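PDB 3O0Y: lipoprotein from Colwellia psychrerythraea, which is of unknown function but belongs to a family grouped with metallopeptidases, so a peptidase-like activity is possible though unproven. Local coordinates for residues A[222-225]-A[226-230]; A[260-263]-A[264-268]; A[495-498]-A[499-503]; A[593-596]-A[597-600]. One frame throughout, in Å; residues are numbered along the deposited sequence.

Interaction 1: residues A[222-225]-A[226-230]; sequences NVFR and EKIEK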
loop_
_atom_site.group_PDB
_atom_site.type_symbol
_atom_site.label_atom_id
_atom_site.label_comp_id
_atom_site.label_asym_id
_atom_site.label_seq_id
_atom_site.Cartn_x
_atom_site.Cartn_y
_atom_site.Cartn_z
ATOM N N ASN A 222 -24.581 -0.758 -9.049
ATOM C CA ASN A 222 -24.300 0.303 -10.010
ATOM C C ASN A 222 -23.047 0.064 -10.877
ATOM O O ASN A 222 -23.035 0.357 -12.082
ATOM C CB ASN A 222 -24.265 1.658 -9.277
ATOM C CG ASN A 222 -25.655 2.130 -8.780
ATOM O OD1 ASN A 222 -25.752 2.898 -7.810
ATOM N ND2 ASN A 222 -26.686 1.728 -9.452
ATOM N N VAL A 223 -21.979 -0.472 -10.270
ATOM C CA VAL A 223 -20.831 -0.880 -11.032
ATOM C C VAL A 223 -21.194 -1.966 -12.008
ATOM O O VAL A 223 -20.796 -1.946 -13.154
ATOM C CB VAL A 223 -19.707 -1.392 -10.072
ATOM C CG1 VAL A 223 -18.611 -2.072 -10.924
ATOM C CG2 VAL A 223 -19.217 -0.159 -9.202
ATOM N N PHE A 224 -21.916 -2.965 -11.547
ATOM C CA PHE A 224 -22.315 -4.012 -12.429
ATOM C C PHE A 224 -23.161 -3.448 -13.599
ATOM O O PHE A 224 -22.943 -3.817 -14.775
ATOM C CB PHE A 224 -23.101 -5.064 -11.684
ATOM C CG PHE A 224 -23.410 -6.251 -12.520
ATOM C CD1 PHE A 224 -22.534 -7.283 -12.631
ATOM C CD2 PHE A 224 -24.602 -6.318 -13.225
ATOM C CE1 PHE A 224 -22.852 -8.416 -13.415
ATOM C CE2 PHE A 224 -24.927 -7.413 -14.018
ATOM C CZ PHE A 224 -24.062 -8.452 -14.128
ATOM N N ARG A 225 -24.065 -2.505 -13.307
ATOM C CA ARG A 225 -24.881 -1.953 -14.396
ATOM C C ARG A 225 -24.006 -1.259 -15.434
ATOM O O ARG A 225 -24.265 -1.349 -16.616
ATOM C CB ARG A 225 -25.900 -0.936 -13.878
ATOM C CG ARG A 225 -27.031 -1.443 -13.088
ATOM C CD ARG A 225 -27.946 -0.254 -12.561
ATOM N NE ARG A 225 -29.238 -0.749 -12.128
ATOM C CZ ARG A 225 -29.700 -0.689 -10.884
ATOM N NH1 ARG A 225 -29.014 -0.052 -9.901
ATOM N NH2 ARG A 225 -30.898 -1.201 -10.635
ATOM N N GLU A 226 -23.019 -0.494 -14.991
ATOM C CA GLU A 226 -22.189 0.251 -15.911
ATOM C C GLU A 226 -21.325 -0.649 -16.784
ATOM O O GLU A 226 -21.225 -0.446 -18.000
ATOM C CB GLU A 226 -21.300 1.270 -15.194
ATOM C CG GLU A 226 -20.248 1.859 -16.201
ATOM C CD GLU A 226 -19.594 3.203 -15.816
ATOM O OE1 GLU A 226 -19.923 3.779 -14.733
ATOM O OE2 GLU A 226 -18.738 3.678 -16.622
ATOM N N LYS A 227 -20.776 -1.702 -16.196
ATOM C CA LYS A 227 -19.956 -2.654 -16.951
ATOM C C LYS A 227 -20.771 -3.577 -17.853
ATOM O O LYS A 227 -20.434 -3.738 -19.030
ATOM C CB LYS A 227 -19.077 -3.432 -15.972
ATOM C CG LYS A 227 -18.072 -2.493 -15.321
ATOM C CD LYS A 227 -16.945 -3.208 -14.552
ATOM C CE LYS A 227 -16.000 -2.209 -13.827
ATOM N NZ LYS A 227 -14.813 -2.864 -13.148
ATOM N N ILE A 228 -21.876 -4.111 -17.351
ATOM C CA ILE A 228 -22.630 -5.081 -18.150
ATOM C C ILE A 228 -23.280 -4.407 -19.382
ATOM O O ILE A 228 -23.472 -5.041 -20.401
ATOM C CB ILE A 228 -23.658 -5.822 -17.294
ATOM C CG1 ILE A 228 -24.023 -7.163 -17.903
ATOM C CG2 ILE A 228 -25.000 -4.986 -17.088
ATOM C CD1 ILE A 228 -22.896 -8.258 -17.934
ATOM N N GLU A 229 -23.529 -3.112 -19.289
ATOM C CA GLU A 229 -24.103 -2.326 -20.419
ATOM C C GLU A 229 -23.245 -2.409 -21.645
ATOM O O GLU A 229 -23.774 -2.388 -22.773
ATOM C CB GLU A 229 -24.228 -0.849 -20.024
ATOM C CG GLU A 229 -24.834 0.056 -21.098
ATOM C CD GLU A 229 -26.315 -0.246 -21.300
ATOM O OE1 GLU A 229 -26.873 -0.962 -20.423
ATOM O OE2 GLU A 229 -26.923 0.215 -22.319
ATOM N N LYS A 230 -21.935 -2.523 -21.444
ATOM C CA LYS A 230 -20.967 -2.541 -22.555
ATOM C C LYS A 230 -20.878 -3.876 -23.272
ATOM O O LYS A 230 -20.198 -3.976 -24.300
ATOM C CB LYS A 230 -19.586 -2.152 -22.043
ATOM C CG LYS A 230 -19.557 -0.839 -21.357
ATOM C CD LYS A 230 -18.124 -0.443 -21.113
ATOM C CE LYS A 230 -17.873 0.317 -19.823
ATOM N NZ LYS A 230 -18.184 1.759 -19.905
HETATM O O HOH W 1 -26.813 -1.397 -17.776
#
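Ile228 lays its CB over one face of the Phe224 ring one helical turn earlier, and this pair is the tightly packed part of the contact. CB sits 4.3 Å from the centroid of the Phe224 ring and 26° off its normal, a CH-pi contact, while Ile228 CD1 reaches along to 4.0 Å from Phe224 CZ. The ring comes within range because Phe224 CG is anti to the backbone N (chi1 -174°), which leans it toward the following turn. Both apolar residues suit a buried face: Phe224 also meets Leu242, Ile243 and Val246 of helix 236-268 and the ring of Tyr167, and both touch Ala164. Near its C-terminal end, helix 219-228 thus turns one flank to its neighbours and the other to solvent, as an amphipathic surface helix does. The backbone bond from Glu229 N to Arg225 O, at 3.3 Å, is longer than that from Ile228 N to Phe224 O, at 2.8 Å. On the looser side, a water donates to Arg225 O (2.8 Å) and to Glu229 OE1 (2.7 Å), bridging the exposed Glu229 carboxylate to the backbone of Arg225. Lys227 runs extended beside Val223, its CE 3.9 Å from Val223 CG1, before NZ bonds to Gln153 O; Arg225 NH1 goes instead to Glu216 O. Glu226 OE2 and Lys230 NZ, both on exposed side chains, make a long salt bridge of 3.8 Å.

Interaction 2: residues A[260-263]-A[264-268]; sequences SVEK and ASEQL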
loop_
_atom_site.group_PDB
_atom_site.type_symbol
_atom_site.label_atom_id
_atom_site.label_comp_id
_atom_site.label_asym_id
_atom_site.label_seq_id
_atom_site.Cartn_x
_atom_site.Cartn_y
_atom_site.Cartn_z
ATOM N N SER A 260 -24.372 -8.378 10.217
ATOM C CA SER A 260 -23.837 -9.365 11.134
ATOM C C SER A 260 -22.524 -8.896 11.780
ATOM O O SER A 260 -22.250 -9.062 12.982
ATOM C CB SER A 260 -23.437 -10.593 10.291
ATOM O OG SER A 260 -23.702 -11.704 11.051
ATOM N N VAL A 261 -21.604 -8.497 10.911
ATOM C CA VAL A 261 -20.287 -8.047 11.427
ATOM C C VAL A 261 -20.360 -6.754 12.224
ATOM O O VAL A 261 -19.661 -6.589 13.235
ATOM C CB VAL A 261 -19.262 -7.945 10.287
ATOM C CG1 VAL A 261 -17.878 -7.624 10.847
ATOM C CG2 VAL A 261 -19.262 -9.279 9.519
ATOM N N GLU A 262 -21.194 -5.827 11.754
ATOM C CA GLU A 262 -21.452 -4.594 12.455
ATOM C C GLU A 262 -21.901 -4.876 13.888
ATOM O O GLU A 262 -21.315 -4.358 14.854
ATOM C CB GLU A 262 -22.488 -3.795 11.685
ATOM C CG GLU A 262 -22.745 -2.391 12.223
ATOM C CD GLU A 262 -24.045 -1.815 11.679
ATOM O OE1 GLU A 262 -24.447 -2.180 10.534
ATOM O OE2 GLU A 262 -24.652 -0.983 12.383
ATOM N N LYS A 263 -22.853 -5.780 14.033
ATOM C CA LYS A 263 -23.394 -6.122 15.346
ATOM C C LYS A 263 -22.312 -6.778 16.201
ATOM O O LYS A 263 -22.158 -6.421 17.365
ATOM C CB LYS A 263 -24.602 -7.058 15.187
ATOM C CG LYS A 263 -25.252 -7.518 16.502
ATOM C CD LYS A 263 -26.566 -8.281 16.261
ATOM C CE LYS A 263 -27.194 -8.683 17.622
ATOM N NZ LYS A 263 -28.099 -9.858 17.479
ATOM N N ALA A 264 -21.555 -7.718 15.632
ATOM C CA ALA A 264 -20.473 -8.359 16.386
ATOM C C ALA A 264 -19.450 -7.351 16.913
ATOM O O ALA A 264 -18.971 -7.457 18.064
ATOM C CB ALA A 264 -19.796 -9.466 15.523
ATOM N N SER A 265 -19.064 -6.422 16.033
ATOM C CA SER A 265 -18.116 -5.388 16.369
ATOM C C SER A 265 -18.663 -4.482 17.463
ATOM O O SER A 265 -17.949 -4.186 18.442
ATOM C CB SER A 265 -17.767 -4.584 15.119
ATOM O OG SER A 265 -17.107 -5.420 14.176
ATOM N N GLU A 266 -19.940 -4.096 17.333
ATOM C CA GLU A 266 -20.612 -3.372 18.429
ATOM C C GLU A 266 -20.531 -4.091 19.792
ATOM O O GLU A 266 -20.219 -3.437 20.811
ATOM C CB GLU A 266 -22.064 -3.047 18.048
ATOM C CG GLU A 266 -22.134 -1.861 17.112
ATOM C CD GLU A 266 -23.520 -1.598 16.503
ATOM O OE1 GLU A 266 -23.753 -0.448 16.089
ATOM O OE2 GLU A 266 -24.352 -2.529 16.407
ATOM N N GLN A 267 -20.764 -5.408 19.819
ATOM C CA GLN A 267 -20.578 -6.227 21.042
ATOM C C GLN A 267 -19.195 -6.106 21.661
ATOM O O GLN A 267 -19.055 -6.246 22.842
ATOM C CB GLN A 267 -20.760 -7.751 20.823
ATOM C CG GLN A 267 -22.073 -8.273 20.288
ATOM C CD GLN A 267 -23.248 -7.494 20.739
ATOM O OE1 GLN A 267 -23.696 -7.607 21.912
ATOM N NE2 GLN A 267 -23.806 -6.722 19.818
ATOM N N LEU A 268 -18.168 -5.931 20.840
ATOM C CA LEU A 268 -16.802 -5.803 21.346
ATOM C C LEU A 268 -16.373 -4.439 21.896
ATOM O O LEU A 268 -15.360 -4.336 22.575
ATOM C CB LEU A 268 -15.849 -6.120 20.168
ATOM C CG LEU A 268 -15.034 -7.367 20.317
ATOM C CD1 LEU A 268 -15.691 -8.478 21.044
ATOM C CD2 LEU A 268 -14.597 -7.801 18.893
#
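Ser265 doubles the grip on the carbonyl of Val261, a turn before it, with its hydroxyl as well as its amide. OG donates to Val261 O at 3.0 Å from above the carbonyl plane, 37° out of it, and Ser265 N reaches the same Val261 O at 2.9 Å from the other face. The hydroxyl is folded back in this way because OG lies beside the residue's own N (chi1 -64°), so a small polar residue can sit in a buried place with its proton already used. Gln267 likewise sends two donors to one carbonyl: its NE2 and its N each stand 3.0 Å from Lys263 O. Here the side chain must bend at chi2 (-34°) to curl back, and NE2 then also rests 3.7 Å from Lys263 CG. Glu262 and Glu266 run side by side, with Glu262 OE2 3.9 Å from Glu266 OE1, a proximity of like charges; Lys208 touches Glu262 and could offset some of this.

Farther out, Gln185 makes a weak bond to Ser265 OG, and Ile204 covers Ser265 and Glu266. Val261, branched and apolar, is seated against Ala178 and Ile182 of helix 174-190, whereas the long Lys263 and Gln267 suit the exposed flank. A hydroxyl returning to the carbonyl four residues back is typical of serine within an alpha helix; near the C-terminal end of helix 236-268, Gln267 makes a similar return with a longer chain.

Interaction 3: residues A[495-498]-A[499-503]; sequences LGRL and QAELF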
loop_
_atom_site.group_PDB
_atom_site.type_symbol
_atom_site.label_atom_id
_atom_site.label_comp_id
_atom_site.label_asym_id
_atom_site.label_seq_id
_atom_site.Cartn_x
_atom_site.Cartn_y
_atom_site.Cartn_z
ATOM N N LEU A 495 9.013 23.432 -2.042
ATOM C CA LEU A 495 8.457 23.348 -0.685
ATOM C C LEU A 495 7.420 22.290 -0.486
ATOM O O LEU A 495 7.399 21.644 0.584
ATOM C CB LEU A 495 7.901 24.717 -0.254
ATOM C CG LEU A 495 8.878 25.845 0.068
ATOM C CD1 LEU A 495 8.193 27.235 0.166
ATOM C CD2 LEU A 495 9.623 25.522 1.428
ATOM N N GLY A 496 6.604 22.049 -1.502
ATOM C CA GLY A 496 5.676 20.938 -1.447
ATOM C C GLY A 496 6.386 19.556 -1.372
ATOM O O GLY A 496 5.957 18.677 -0.600
ATOM N N ARG A 497 7.457 19.388 -2.145
ATOM C CA ARG A 497 8.264 18.213 -2.050
ATOM C C ARG A 497 8.852 18.044 -0.669
ATOM O O ARG A 497 8.740 16.958 -0.087
ATOM C CB ARG A 497 9.410 18.217 -3.033
ATOM C CG ARG A 497 10.409 17.131 -2.881
ATOM C CD ARG A 497 11.581 17.388 -3.866
ATOM N NE ARG A 497 12.413 18.507 -3.463
ATOM C CZ ARG A 497 13.545 18.437 -2.748
ATOM N NH1 ARG A 497 13.988 17.331 -2.285
ATOM N NH2 ARG A 497 14.332 19.494 -2.615
ATOM N N LEU A 498 9.400 19.138 -0.134
ATOM C CA LEU A 498 10.041 19.052 1.187
ATOM C C LEU A 498 8.974 18.832 2.269
ATOM O O LEU A 498 9.236 18.084 3.214
ATOM C CB LEU A 498 10.882 20.297 1.459
ATOM C CG LEU A 498 12.134 20.383 0.567
ATOM C CD1 LEU A 498 12.656 21.850 0.616
ATOM C CD2 LEU A 498 13.155 19.405 1.085
ATOM N N GLN A 499 7.764 19.422 2.130
ATOM C CA GLN A 499 6.677 19.166 3.045
ATOM C C GLN A 499 6.291 17.694 3.086
ATOM O O GLN A 499 6.043 17.152 4.168
ATOM C CB GLN A 499 5.456 19.942 2.680
ATOM C CG GLN A 499 4.333 19.827 3.653
ATOM C CD GLN A 499 3.115 20.656 3.202
ATOM O OE1 GLN A 499 2.819 20.726 1.985
ATOM N NE2 GLN A 499 2.378 21.220 4.181
ATOM N N ALA A 500 6.268 17.073 1.939
ATOM C CA ALA A 500 5.931 15.615 1.809
ATOM C C ALA A 500 7.063 14.783 2.469
ATOM O O ALA A 500 6.799 13.792 3.113
ATOM C CB ALA A 500 5.719 15.253 0.353
ATOM N N GLU A 501 8.317 15.221 2.346
ATOM C CA GLU A 501 9.452 14.516 2.984
ATOM C C GLU A 501 9.369 14.629 4.512
ATOM O O GLU A 501 9.527 13.644 5.264
ATOM C CB GLU A 501 10.758 15.036 2.452
ATOM C CG GLU A 501 11.925 14.136 2.903
ATOM C CD GLU A 501 13.292 14.709 2.621
ATOM O OE1 GLU A 501 13.423 15.665 1.803
ATOM O OE2 GLU A 501 14.281 14.102 3.141
ATOM N N LEU A 502 9.084 15.867 4.934
ATOM C CA LEU A 502 8.847 16.214 6.334
ATOM C C LEU A 502 7.734 15.365 6.888
ATOM O O LEU A 502 7.876 14.815 7.987
ATOM C CB LEU A 502 8.504 17.697 6.451
ATOM C CG LEU A 502 8.206 18.127 7.910
ATOM C CD1 LEU A 502 9.353 17.886 8.905
ATOM C CD2 LEU A 502 7.846 19.641 7.862
ATOM N N PHE A 503 6.669 15.156 6.106
ATOM C CA PHE A 503 5.531 14.376 6.580
ATOM C C PHE A 503 5.992 12.953 6.898
ATOM O O PHE A 503 5.558 12.362 7.887
ATOM C CB PHE A 503 4.442 14.417 5.494
ATOM C CG PHE A 503 3.118 13.944 5.963
ATOM C CD1 PHE A 503 2.255 14.824 6.549
ATOM C CD2 PHE A 503 2.765 12.628 5.855
ATOM C CE1 PHE A 503 0.969 14.397 7.030
ATOM C CE2 PHE A 503 1.497 12.181 6.326
ATOM C CZ PHE A 503 0.610 13.076 6.894
HETATM O O HOH W 2 3.353 18.153 0.052
HETATM O O HOH W 3 12.775 15.109 -1.027
#
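Leu498 meets Glu501 in a buried contact within a single helix, between neighbouring turns of helix 491-515, with helices 302-326 and 467-483 close by. The two lie side by side, Leu498 CD2 3.8 Å from Glu501 OE1: with CG anti to the backbone N (chi1 -169°) and the chain extended, the glutamate carries OE1 along the leucine. The same CD2 rests 3.7 Å above one face of the Arg497 guanidinium, toward its rim, so an apolar branch lies against both groups and probably limits their access to water; Leu498 itself packs on Met320 and Ile323. Arg497 NH1 and Glu501 OE1 are 4.5 Å apart, too far for a salt bridge, and no N-H points at the oxygen. A water links them, donating to Glu501 OE1 at 3.0 Å and accepting a weak bond from Arg497 NH1. The extended Gln499 is similarly tied by a water that donates to Gly496 O (2.7 Å) and to Gln499 OE1 (3.3 Å), while its NE2 bonds to Thr532 O. Stronger partners fix the charged ends: Asp494 for Arg497 NH2, and both Lys557 and Arg315 for Glu501 OE2. Arg497 NH1 also binds a Tris molecule, probably from the crystallisation liquor. Glu501 thus shares its charge chiefly with other helices, and Arg497 probably acts on it through water and longer-range attraction.

Interaction 4: residues A[593-596]-A[597-600]; sequences VPMA and VLSR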
loop_
_atom_site.group_PDB
_atom_site.type_symbol
_atom_site.label_atom_id
_atom_site.label_comp_id
_atom_site.label_asym_id
_atom_site.label_seq_id
_atom_site.Cartn_x
_atom_site.Cartn_y
_atom_site.Cartn_z
ATOM N N VAL A 593 13.134 -5.935 -2.764
ATOM C CA VAL A 593 13.982 -6.867 -1.970
ATOM C C VAL A 593 14.191 -6.276 -0.558
ATOM O O VAL A 593 14.049 -5.093 -0.336
ATOM C CB VAL A 593 15.358 -7.067 -2.643
ATOM C CG1 VAL A 593 15.263 -7.928 -3.972
ATOM C CG2 VAL A 593 16.025 -5.656 -2.982
ATOM N N PRO A 594 14.590 -7.110 0.402
ATOM C CA PRO A 594 15.082 -6.609 1.680
ATOM C C PRO A 594 16.310 -5.792 1.485
ATOM O O PRO A 594 17.065 -5.984 0.512
ATOM C CB PRO A 594 15.410 -7.887 2.461
ATOM C CG PRO A 594 14.932 -9.004 1.685
ATOM C CD PRO A 594 14.700 -8.576 0.289
ATOM N N MET A 595 16.499 -4.811 2.353
ATOM C CA MET A 595 17.700 -4.019 2.341
ATOM C C MET A 595 19.008 -4.798 2.290
ATOM O O MET A 595 19.959 -4.379 1.614
ATOM C CB MET A 595 17.671 -2.952 3.447
ATOM C CG MET A 595 16.530 -1.781 3.202
ATOM S SD MET A 595 16.608 -0.736 1.715
ATOM C CE MET A 595 15.372 -1.671 0.733
ATOM N N ALA A 596 19.064 -5.940 2.967
ATOM C CA ALA A 596 20.297 -6.723 2.985
ATOM C C ALA A 596 20.631 -7.234 1.571
ATOM O O ALA A 596 21.803 -7.249 1.181
ATOM C CB ALA A 596 20.177 -7.888 3.940
ATOM N N VAL A 597 19.609 -7.557 0.781
ATOM C CA VAL A 597 19.834 -8.049 -0.559
ATOM C C VAL A 597 20.172 -6.871 -1.493
ATOM O O VAL A 597 21.044 -6.997 -2.358
ATOM C CB VAL A 597 18.609 -8.823 -1.075
ATOM C CG1 VAL A 597 18.767 -9.166 -2.546
ATOM C CG2 VAL A 597 18.402 -10.090 -0.256
ATOM N N LEU A 598 19.459 -5.765 -1.362
ATOM C CA LEU A 598 19.805 -4.556 -2.125
ATOM C C LEU A 598 21.300 -4.208 -1.852
ATOM O O LEU A 598 22.035 -3.928 -2.790
ATOM C CB LEU A 598 18.889 -3.396 -1.723
ATOM C CG LEU A 598 19.180 -2.062 -2.461
ATOM C CD1 LEU A 598 19.105 -2.212 -3.986
ATOM C CD2 LEU A 598 18.195 -0.976 -1.952
ATOM N N SER A 599 21.756 -4.311 -0.593
ATOM C CA SER A 599 23.176 -3.920 -0.296
ATOM C C SER A 599 24.122 -4.910 -1.006
ATOM O O SER A 599 25.158 -4.504 -1.515
ATOM C CB SER A 599 23.543 -3.875 1.197
ATOM O OG SER A 599 22.561 -3.068 1.882
ATOM N N ARG A 600 23.780 -6.193 -0.942
ATOM C CA ARG A 600 24.595 -7.223 -1.618
ATOM C C ARG A 600 24.699 -6.965 -3.115
ATOM O O ARG A 600 25.788 -7.118 -3.703
ATOM C CB ARG A 600 24.020 -8.634 -1.390
ATOM C CG ARG A 600 24.746 -9.650 -2.244
ATOM C CD ARG A 600 24.139 -11.051 -2.070
ATOM N NE ARG A 600 24.110 -11.326 -0.653
ATOM C CZ ARG A 600 23.119 -11.915 -0.002
ATOM N NH1 ARG A 600 22.013 -12.336 -0.625
ATOM N NH2 ARG A 600 23.252 -12.100 1.301
#
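Val593 and Leu598 close a hydrophobic staple around the N terminus of helix 595-608: one stands just before the N-cap residue Pro594, the other four residues after the N-cap. The apolar contacts come first. Val593 CG2 is 3.9 Å from Leu598 CB, the two side chains crossing at about a right angle, and Val593 CG1 meets Val597 CG1 at 4.0 Å. Pro594 lies alongside Val597, CD against CG2 (4.0 Å). Met595, bent at both chi2 (-61°) and chi3, folds its CE to 4.0 Å from Leu598 CD2; an unbranched, flexible chain can follow such a path beside Tyr469.

Backbone bonds start the helix. Proline costs no helix bond at the N-cap, and the carbonyl of Pro594 starts the i to i+4 pattern, accepting from Leu598 N at 3.0 Å, with a weaker bond from Val597 N. Asp297, from a loop, takes the amide of Met595, and its negative charge would probably suit the helix's positive end.

The polar side chains go two ways. Arg600 NH1 bonds outward to Asn104 and Gln107 of helix 100-117, while Ser599 keeps its hydroxyl close to the helix: OG donates to Met595 O at 2.9 Å, on the face of that carbonyl plane opposite to Ser599 N, which bonds at 2.8 Å.

Overall arrangement
From the N terminus the four contacts come strictly in series; each joins residues three to five apart, interaction 4 at the start of a helix, so none closes a long loop, nests in another or crosses it. Interaction 1 lies toward the C-terminal end of helix 219-228, and its buried flank rests on the next helix, 236-268, which carries interaction 2 near its far end, the two centres about 32 Å apart. Interactions 3 and 4 come much later, in helices 491-515 and 595-608, with centres about 27 Å apart and no direct touch. Helices 467-483 and 555-574 each meet residues of both. Interaction 4 also reaches back to helix 100-117, and lies across the chain's centre from interactions 1 and 2.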